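Local structure of succinoglycan biosynthesis protein (3B55) at residues H95-K99 / D148-W152; T108-E114 / V166-D172. The protein binds calcium and belongs to the erythromycin esterase family, with a possible part in succinoglycan biosynthesis, although its reaction and substrate are not established. The protein carries 1 engineered substitution. All blocks are in the same frame, centred on the assembly; numbering follows the deposited sequence.

Contact 1 (H95-K99 / D148-W152); sequences HRIVK and DLLDW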
ATOM      1  N   HIS A  95       1.285  -4.628 -11.839  1.00  7.72           N
ATOM      2  CA  HIS A  95       2.204  -5.752 -11.852  1.00  8.27           C
ATOM      3  C   HIS A  95       3.303  -5.435 -12.876  1.00  9.29           C
ATOM      4  O   HIS A  95       4.494  -5.597 -12.603  1.00  8.52           O
ATOM      5  CB  HIS A  95       1.427  -7.022 -12.229  1.00  8.84           C
ATOM      6  CG  HIS A  95       2.260  -8.266 -12.306  1.00 10.39           C
ATOM      7  ND1 HIS A  95       1.699  -9.519 -12.435  1.00  7.31           N
ATOM      8  CD2 HIS A  95       3.601  -8.451 -12.326  1.00  9.10           C
ATOM      9  CE1 HIS A  95       2.658 -10.423 -12.538  1.00  8.71           C
ATOM     10  NE2 HIS A  95       3.821  -9.801 -12.475  1.00 11.08           N
ATOM     11  N   ARG A  96       2.893  -4.966 -14.048  1.00  9.73           N
ATOM     12  CA  ARG A  96       3.839  -4.627 -15.102  1.00  6.74           C
ATOM     13  C   ARG A  96       4.833  -3.551 -14.665  1.00  9.79           C
ATOM     14  O   ARG A  96       6.015  -3.608 -15.010  1.00 11.37           O
ATOM     15  CB  ARG A  96       3.096  -4.134 -16.339  1.00  4.89           C
ATOM     16  CG  ARG A  96       2.103  -5.121 -16.942  1.00 10.31           C
ATOM     17  CD  ARG A  96       1.713  -4.641 -18.326  1.00 15.86           C
ATOM     18  NE  ARG A  96       2.902  -4.553 -19.172  1.00 26.19           N
ATOM     19  CZ  ARG A  96       3.143  -3.572 -20.033  1.00 24.96           C
ATOM     20  NH1 ARG A  96       2.271  -2.578 -20.173  1.00 31.34           N
ATOM     21  NH2 ARG A  96       4.263  -3.576 -20.744  1.00 17.78           N
ATOM     22  N   ILE A  97       4.344  -2.563 -13.924  1.00  9.73           N
ATOM     23  CA  ILE A  97       5.185  -1.473 -13.447  1.00  9.97           C
ATOM     24  C   ILE A  97       6.212  -1.968 -12.436  1.00  9.79           C
ATOM     25  O   ILE A  97       7.388  -1.601 -12.504  1.00 12.34           O
ATOM     26  CB  ILE A  97       4.325  -0.355 -12.812  1.00 10.26           C
ATOM     27  CG1 ILE A  97       3.349   0.187 -13.866  1.00  9.53           C
ATOM     28  CG2 ILE A  97       5.214   0.752 -12.275  1.00  6.31           C
ATOM     29  CD1 ILE A  97       2.353   1.178 -13.338  1.00 13.04           C
ATOM     30  N   VAL A  98       5.768  -2.792 -11.494  1.00  6.42           N
ATOM     31  CA  VAL A  98       6.685  -3.348 -10.510  1.00  8.77           C
ATOM     32  C   VAL A  98       7.801  -4.042 -11.281  1.00  8.90           C
ATOM     33  O   VAL A  98       8.980  -3.837 -11.001  1.00 11.16           O
ATOM     34  CB  VAL A  98       5.980  -4.379  -9.603  1.00  9.77           C
ATOM     35  CG1 VAL A  98       6.986  -5.025  -8.664  1.00 10.57           C
ATOM     36  CG2 VAL A  98       4.882  -3.691  -8.806  1.00  6.88           C
ATOM     37  N   LYS A  99       7.405  -4.858 -12.256  1.00 11.10           N
ATOM     38  CA  LYS A  99       8.339  -5.592 -13.105  1.00 11.89           C
ATOM     39  C   LYS A  99       9.378  -4.651 -13.699  1.00 10.53           C
ATOM     40  O   LYS A  99      10.571  -4.936 -13.680  1.00  8.84           O
ATOM     41  CB  LYS A  99       7.597  -6.255 -14.260  1.00 13.69           C
ATOM     42  CG  LYS A  99       7.210  -7.701 -14.051  1.00 19.29           C
ATOM     43  CD  LYS A  99       6.774  -8.281 -15.384  1.00 17.39           C
ATOM     44  CE  LYS A  99       6.696  -9.788 -15.349  1.00 30.56           C
ATOM     45  NZ  LYS A  99       6.393 -10.329 -16.699  1.00 27.57           N
ATOM     46  N   ASP A 148      -0.436 -14.152  -9.166  1.00 10.80           N
ATOM     47  CA  ASP A 148       0.480 -14.155 -10.314  1.00 15.49           C
ATOM     48  C   ASP A 148       1.648 -13.215 -10.028  1.00 13.03           C
ATOM     49  O   ASP A 148       2.779 -13.475 -10.432  1.00 13.87           O
ATOM     50  CB  ASP A 148      -0.208 -13.684 -11.601  1.00 15.42           C
ATOM     51  CG  ASP A 148      -1.234 -14.673 -12.116  1.00 27.60           C
ATOM     52  OD1 ASP A 148      -1.058 -15.894 -11.897  1.00 30.70           O
ATOM     53  OD2 ASP A 148      -2.210 -14.220 -12.755  1.00 33.57           O
ATOM     54  N   LEU A 149       1.360 -12.111  -9.344  1.00 14.27           N
ATOM     55  CA  LEU A 149       2.388 -11.141  -8.996  1.00 11.42           C
ATOM     56  C   LEU A 149       3.403 -11.798  -8.070  1.00 10.86           C
ATOM     57  O   LEU A 149       4.611 -11.669  -8.266  1.00 11.97           O
ATOM     58  CB  LEU A 149       1.771  -9.935  -8.288  1.00 13.34           C
ATOM     59  CG  LEU A 149       2.751  -9.016  -7.543  1.00 14.41           C
ATOM     60  CD1 LEU A 149       3.669  -8.310  -8.537  1.00 15.39           C
ATOM     61  CD2 LEU A 149       1.976  -8.004  -6.714  1.00 22.37           C
ATOM     62  N   LEU A 150       2.897 -12.500  -7.061  1.00  7.57           N
ATOM     63  CA  LEU A 150       3.749 -13.180  -6.098  1.00  7.32           C
ATOM     64  C   LEU A 150       4.532 -14.300  -6.771  1.00  7.73           C
ATOM     65  O   LEU A 150       5.713 -14.508  -6.474  1.00  5.69           O
ATOM     66  CB  LEU A 150       2.901 -13.730  -4.948  1.00  7.12           C
ATOM     67  CG  LEU A 150       2.270 -12.641  -4.075  1.00  4.74           C
ATOM     68  CD1 LEU A 150       1.261 -13.247  -3.122  1.00  3.84           C
ATOM     69  CD2 LEU A 150       3.371 -11.913  -3.318  1.00  3.87           C
ATOM     70  N   ASP A 151       3.878 -15.018  -7.681  1.00  8.76           N
ATOM     71  CA  ASP A 151       4.549 -16.098  -8.386  1.00  9.34           C
ATOM     72  C   ASP A 151       5.658 -15.531  -9.263  1.00  9.54           C
ATOM     73  O   ASP A 151       6.729 -16.122  -9.366  1.00 11.64           O
ATOM     74  CB  ASP A 151       3.564 -16.894  -9.236  1.00 11.90           C
ATOM     75  CG  ASP A 151       4.234 -18.040  -9.965  1.00 19.49           C
ATOM     76  OD1 ASP A 151       5.098 -18.696  -9.349  1.00 25.41           O
ATOM     77  OD2 ASP A 151       3.897 -18.291 -11.141  1.00 31.39           O
ATOM     78  N   TRP A 152       5.415 -14.388  -9.900  1.00 10.50           N
ATOM     79  CA  TRP A 152       6.457 -13.788 -10.726  1.00  9.80           C
ATOM     80  C   TRP A 152       7.639 -13.398  -9.825  1.00 11.73           C
ATOM     81  O   TRP A 152       8.803 -13.573 -10.201  1.00 11.23           O
ATOM     82  CB  TRP A 152       5.950 -12.542 -11.455  1.00  9.79           C
ATOM     83  CG  TRP A 152       7.078 -11.763 -12.044  1.00 13.70           C
ATOM     84  CD1 TRP A 152       7.807 -12.087 -13.150  1.00 12.03           C
ATOM     85  CD2 TRP A 152       7.710 -10.609 -11.474  1.00 14.57           C
ATOM     86  NE1 TRP A 152       8.862 -11.219 -13.296  1.00 13.84           N
ATOM     87  CE2 TRP A 152       8.829 -10.303 -12.278  1.00 11.24           C
ATOM     88  CE3 TRP A 152       7.447  -9.813 -10.352  1.00 17.09           C
ATOM     89  CZ2 TRP A 152       9.683  -9.226 -12.003  1.00 14.83           C
ATOM     90  CZ3 TRP A 152       8.299  -8.739 -10.077  1.00 16.15           C
ATOM     91  CH2 TRP A 152       9.405  -8.463 -10.898  1.00 10.41           C
TER
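The helical segments 95-99 and 148-152 run side by side in nearly the same direction, their axes 17° apart (crossing angle -17°) and 10.9 Å from each other at closest approach. They come together most tightly at the N-terminal end, where the CA atoms of His95 and Leu149 are 6.1 Å apart, against 8.7 Å for those of Lys99 and Trp152. Two aromatic side chains, His95 and Trp152, fill the gap. The imidazole of His95 lies flat over the backbone of Leu149, whose CA makes a CH-pi contact 3.9 Å from the ring centroid, while Trp152 CB approaches the imidazole edge, 3.6 Å from His95 NE2. Trp152 in turn reaches back, and the Lys99 side chain crosses its indole face with CE 3.5 Å from the centroid of the five-membered ring; Lys99 NZ is hydrogen-bonded to Pro58 O. Beneath, Val98 and Leu149 face the central sheet and both touch Trp304 of strand 301-306, so that helices 88-104 and 144-158 lie next to each other in one layer on the same face of the sheet.

Contact 2 (T108-E114 / V166-D172); sequences TNLVLEE and VRVIGMD. With CA (calcium ion), chain B.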
ATOM      1  N   THR A 108      14.100  -3.145  -4.935  1.00  7.29           N
ATOM      2  CA  THR A 108      14.201  -4.472  -4.334  1.00  5.46           C
ATOM      3  C   THR A 108      13.195  -4.799  -3.227  1.00  7.40           C
ATOM      4  O   THR A 108      13.290  -5.858  -2.598  1.00  7.57           O
ATOM      5  CB  THR A 108      15.617  -4.695  -3.757  1.00  6.84           C
ATOM      6  OG1 THR A 108      15.948  -3.608  -2.882  1.00 10.59           O
ATOM      7  CG2 THR A 108      16.657  -4.772  -4.878  1.00  4.31           C
ATOM      8  N   ASN A 109      12.253  -3.900  -2.970  1.00  9.13           N
ATOM      9  CA  ASN A 109      11.260  -4.159  -1.937  1.00  7.80           C
ATOM     10  C   ASN A 109       9.880  -3.741  -2.374  1.00  9.33           C
ATOM     11  O   ASN A 109       9.697  -2.688  -2.973  1.00  9.31           O
ATOM     12  CB  ASN A 109      11.620  -3.427  -0.645  1.00  9.21           C
ATOM     13  CG  ASN A 109      13.043  -3.666  -0.232  1.00  7.91           C
ATOM     14  OD1 ASN A 109      13.929  -2.867  -0.532  1.00  9.12           O
ATOM     15  ND2 ASN A 109      13.281  -4.785   0.444  1.00 11.33           N
ATOM     16  N   LEU A 110       8.913  -4.593  -2.084  1.00  9.29           N
ATOM     17  CA  LEU A 110       7.536  -4.310  -2.412  1.00 10.34           C
ATOM     18  C   LEU A 110       6.778  -4.275  -1.095  1.00 11.61           C
ATOM     19  O   LEU A 110       6.653  -5.297  -0.411  1.00 10.34           O
ATOM     20  CB  LEU A 110       6.951  -5.399  -3.314  1.00 12.30           C
ATOM     21  CG  LEU A 110       5.447  -5.264  -3.613  1.00  7.55           C
ATOM     22  CD1 LEU A 110       5.170  -3.949  -4.306  1.00  8.67           C
ATOM     23  CD2 LEU A 110       4.992  -6.415  -4.501  1.00 13.13           C
ATOM     24  N   VAL A 111       6.308  -3.089  -0.732  1.00  8.08           N
ATOM     25  CA  VAL A 111       5.544  -2.921   0.486  1.00 10.35           C
ATOM     26  C   VAL A 111       4.077  -2.919   0.087  1.00  9.88           C
ATOM     27  O   VAL A 111       3.617  -2.050  -0.658  1.00 11.37           O
ATOM     28  CB  VAL A 111       5.898  -1.601   1.210  1.00  8.81           C
ATOM     29  CG1 VAL A 111       5.009  -1.429   2.431  1.00  9.26           C
ATOM     30  CG2 VAL A 111       7.363  -1.631   1.642  1.00  5.01           C
ATOM     31  N   LEU A 112       3.349  -3.906   0.582  1.00 10.21           N
ATOM     32  CA  LEU A 112       1.937  -4.037   0.268  1.00 12.39           C
ATOM     33  C   LEU A 112       1.062  -3.475   1.347  1.00 10.34           C
ATOM     34  O   LEU A 112       1.406  -3.501   2.532  1.00  8.60           O
ATOM     35  CB  LEU A 112       1.540  -5.507   0.101  1.00 11.99           C
ATOM     36  CG  LEU A 112       2.181  -6.354  -0.987  1.00 13.59           C
ATOM     37  CD1 LEU A 112       1.711  -7.782  -0.803  1.00 19.20           C
ATOM     38  CD2 LEU A 112       1.810  -5.839  -2.372  1.00 15.79           C
ATOM     39  N   GLU A 113      -0.091  -2.988   0.915  1.00 12.04           N
ATOM     40  CA  GLU A 113      -1.073  -2.462   1.825  1.00 13.33           C
ATOM     41  C   GLU A 113      -1.704  -3.741   2.385  1.00 13.27           C
ATOM     42  O   GLU A 113      -2.889  -4.033   2.187  1.00 10.59           O
ATOM     43  CB  GLU A 113      -2.105  -1.666   1.061  1.00 12.44           C
ATOM     44  CG  GLU A 113      -3.043  -0.948   1.945  1.00 16.66           C
ATOM     45  CD  GLU A 113      -4.340  -0.741   1.267  1.00 17.88           C
ATOM     46  OE1 GLU A 113      -4.425   0.074   0.317  1.00 16.56           O
ATOM     47  OE2 GLU A 113      -5.272  -1.429   1.694  1.00 17.09           O
ATOM     48  N   GLU A 114      -0.875  -4.514   3.075  1.00 15.74           N
ATOM     49  CA  GLU A 114      -1.292  -5.776   3.666  1.00 17.22           C
ATOM     50  C   GLU A 114      -0.701  -5.859   5.070  1.00 14.35           C
ATOM     51  O   GLU A 114       0.292  -5.199   5.375  1.00 13.43           O
ATOM     52  CB  GLU A 114      -0.776  -6.924   2.788  1.00 19.56           C
ATOM     53  CG  GLU A 114      -1.129  -8.321   3.263  1.00 24.02           C
ATOM     54  CD  GLU A 114      -2.622  -8.523   3.375  1.00 29.47           C
ATOM     55  OE1 GLU A 114      -3.220  -8.004   4.342  1.00 32.26           O
ATOM     56  OE2 GLU A 114      -3.197  -9.194   2.494  1.00 28.41           O
ATOM     57  N   VAL A 166      13.835  -9.571  -4.490  1.00 10.38           N
ATOM     58  CA  VAL A 166      12.748  -8.677  -4.119  1.00  7.99           C
ATOM     59  C   VAL A 166      12.115  -9.193  -2.833  1.00  9.72           C
ATOM     60  O   VAL A 166      11.722 -10.357  -2.763  1.00  7.18           O
ATOM     61  CB  VAL A 166      11.669  -8.636  -5.212  1.00 10.14           C
ATOM     62  CG1 VAL A 166      10.490  -7.772  -4.757  1.00  7.36           C
ATOM     63  CG2 VAL A 166      12.277  -8.108  -6.510  1.00  9.40           C
ATOM     64  N   ARG A 167      12.028  -8.329  -1.818  1.00 10.57           N
ATOM     65  CA  ARG A 167      11.438  -8.695  -0.530  1.00  9.99           C
ATOM     66  C   ARG A 167       9.999  -8.195  -0.465  1.00 11.22           C
ATOM     67  O   ARG A 167       9.670  -7.152  -1.031  1.00 11.54           O
ATOM     68  CB  ARG A 167      12.222  -8.065   0.626  1.00 14.09           C
ATOM     69  CG  ARG A 167      13.721  -8.300   0.596  1.00 23.43           C
ATOM     70  CD  ARG A 167      14.086  -9.779   0.670  1.00 27.84           C
ATOM     71  NE  ARG A 167      13.544 -10.455   1.849  1.00 31.70           N
ATOM     72  CZ  ARG A 167      13.734 -10.059   3.105  1.00 43.23           C
ATOM     73  NH1 ARG A 167      14.453  -8.976   3.370  1.00 43.19           N
ATOM     74  NH2 ARG A 167      13.203 -10.753   4.103  1.00 45.57           N
ATOM     75  N   VAL A 168       9.142  -8.941   0.224  1.00  9.77           N
ATOM     76  CA  VAL A 168       7.747  -8.554   0.364  1.00  7.33           C
ATOM     77  C   VAL A 168       7.446  -8.149   1.796  1.00  9.52           C
ATOM     78  O   VAL A 168       7.562  -8.952   2.716  1.00 10.42           O
ATOM     79  CB  VAL A 168       6.798  -9.697  -0.043  1.00  6.43           C
ATOM     80  CG1 VAL A 168       5.371  -9.364   0.365  1.00  4.92           C
ATOM     81  CG2 VAL A 168       6.868  -9.905  -1.540  1.00  6.72           C
ATOM     82  N   ILE A 169       7.053  -6.893   1.973  1.00  9.23           N
ATOM     83  CA  ILE A 169       6.735  -6.360   3.298  1.00  9.93           C
ATOM     84  C   ILE A 169       5.275  -5.911   3.390  1.00  9.53           C
ATOM     85  O   ILE A 169       4.675  -5.493   2.396  1.00 11.40           O
ATOM     86  CB  ILE A 169       7.645  -5.131   3.645  1.00  9.85           C
ATOM     87  CG1 ILE A 169       9.110  -5.562   3.769  1.00 12.07           C
ATOM     88  CG2 ILE A 169       7.183  -4.467   4.936  1.00  8.79           C
ATOM     89  CD1 ILE A 169       9.865  -5.532   2.460  1.00 18.25           C
ATOM     90  N   GLY A 170       4.719  -6.004   4.593  1.00  8.52           N
ATOM     91  CA  GLY A 170       3.352  -5.583   4.830  1.00  6.34           C
ATOM     92  C   GLY A 170       3.371  -4.374   5.755  1.00 10.11           C
ATOM     93  O   GLY A 170       3.951  -4.423   6.844  1.00  9.11           O
HETATM   94  N   MSE A 171       2.741  -3.282   5.340  1.00 11.02           N
HETATM   95  CA  MSE A 171       2.732  -2.092   6.171  1.00 15.24           C
HETATM   96  C   MSE A 171       1.469  -1.940   7.026  1.00 14.15           C
HETATM   97  O   MSE A 171       1.422  -1.080   7.907  1.00 12.35           O
HETATM   98  CB  MSE A 171       2.923  -0.850   5.299  1.00 13.36           C
HETATM   99  CG  MSE A 171       1.740  -0.522   4.410  1.00 16.79           C
HETATM  100 SE   MSE A 171       2.045   1.053   3.318  1.00 30.50          SE
HETATM  101  CE  MSE A 171       0.716   0.723   1.946  1.00 16.39           C
ATOM    102  N   ASP A 172       0.458  -2.774   6.783  1.00 11.53           N
ATOM    103  CA  ASP A 172      -0.785  -2.671   7.549  1.00 12.48           C
ATOM    104  C   ASP A 172      -0.744  -3.400   8.890  1.00 14.02           C
ATOM    105  O   ASP A 172       0.025  -4.345   9.074  1.00 10.84           O
ATOM    106  CB  ASP A 172      -1.966  -3.182   6.728  1.00 10.63           C
ATOM    107  CG  ASP A 172      -3.255  -2.487   7.086  1.00 12.51           C
ATOM    108  OD1 ASP A 172      -3.286  -1.809   8.136  1.00 13.90           O
ATOM    109  OD2 ASP A 172      -4.238  -2.619   6.329  1.00 17.98           O
TER
HETATM  110 CA    CA B 501      -7.314  -0.398   1.176  1.00 11.37          CA
HETATM  111  O   HOH W   1      -4.814  -4.281   4.310  1.00 16.22           O
HETATM  112  O   HOH W   2      -5.796  -0.363   4.942  1.00 20.01           O
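Apolar side chains on both faces of a parallel strand pair form the centre of this contact. Val111 CG2 lies 4.0 Å from Ile169 CB, and Val111 CG1 lies 3.6 Å from CB of Met171, a selenomethionine. On the face shared by Leu110, Leu112 and Val168, Leu112 CD1 meets Val168 CG1 at 4.2 Å. Between these layers the backbones of strands 109-112 and 167-172, inclined by 28°, form a regular ladder: Arg167 N bonds to Thr108 O (2.9 Å), Leu110 N to Arg167 O (2.9 Å), Ile169 N to Leu110 O (2.9 Å), Leu112 N to Ile169 O (2.8 Å) and Met171 N to Leu112 O (3.1 Å). An inverse gamma turn centred on Glu113 then bends the chain, and Asp172 N bonds to Glu114 O (2.8 Å) beyond it. Gly170 passes close under this turn, its CA 3.1 Å from Glu114 O; a CB there would clash with that oxygen. At the polar end Glu113 OE2 binds the calcium ion at 2.4 Å, together with His85, while Glu113 OE1 accepts from His306 N. One water links Glu113 O (2.9 Å) to Asp172 OD2 (2.7 Å), and Asp172 OD1 is hydrogen-bonded to His283. The metal site thus sits at the C-terminal end of parallel strands, a common place for sites in alpha/beta folds. Strand 301-306 pairs with the other edge of 109-112; helix 278-298 packs on the Val111 and Ile169 face, and helix 144-158 on Leu110.

Overall arrangement
Contacts 1 and 2 have centres 13 Å apart and belong to one alpha/beta layer arrangement: contact 1 joins two helices, contact 2 two neighbouring strands of the mixed sheet beside them. Along the chain their segments alternate, helix 88-104 leading into strand 109-112 and helix 144-158 into strand 167-172, so each helix-strand unit supplies one half of both contacts. They meet directly where Leu149 CD2 packs 4.1 Å from Leu110 CD2. Strand 167-172 is the outermost at this side of the sheet within the chain. Contact 2 carries the calcium ligand Glu113, whereas contact 1 is structural packing, with the Leu149 side chain about 11 Å from that of Glu113.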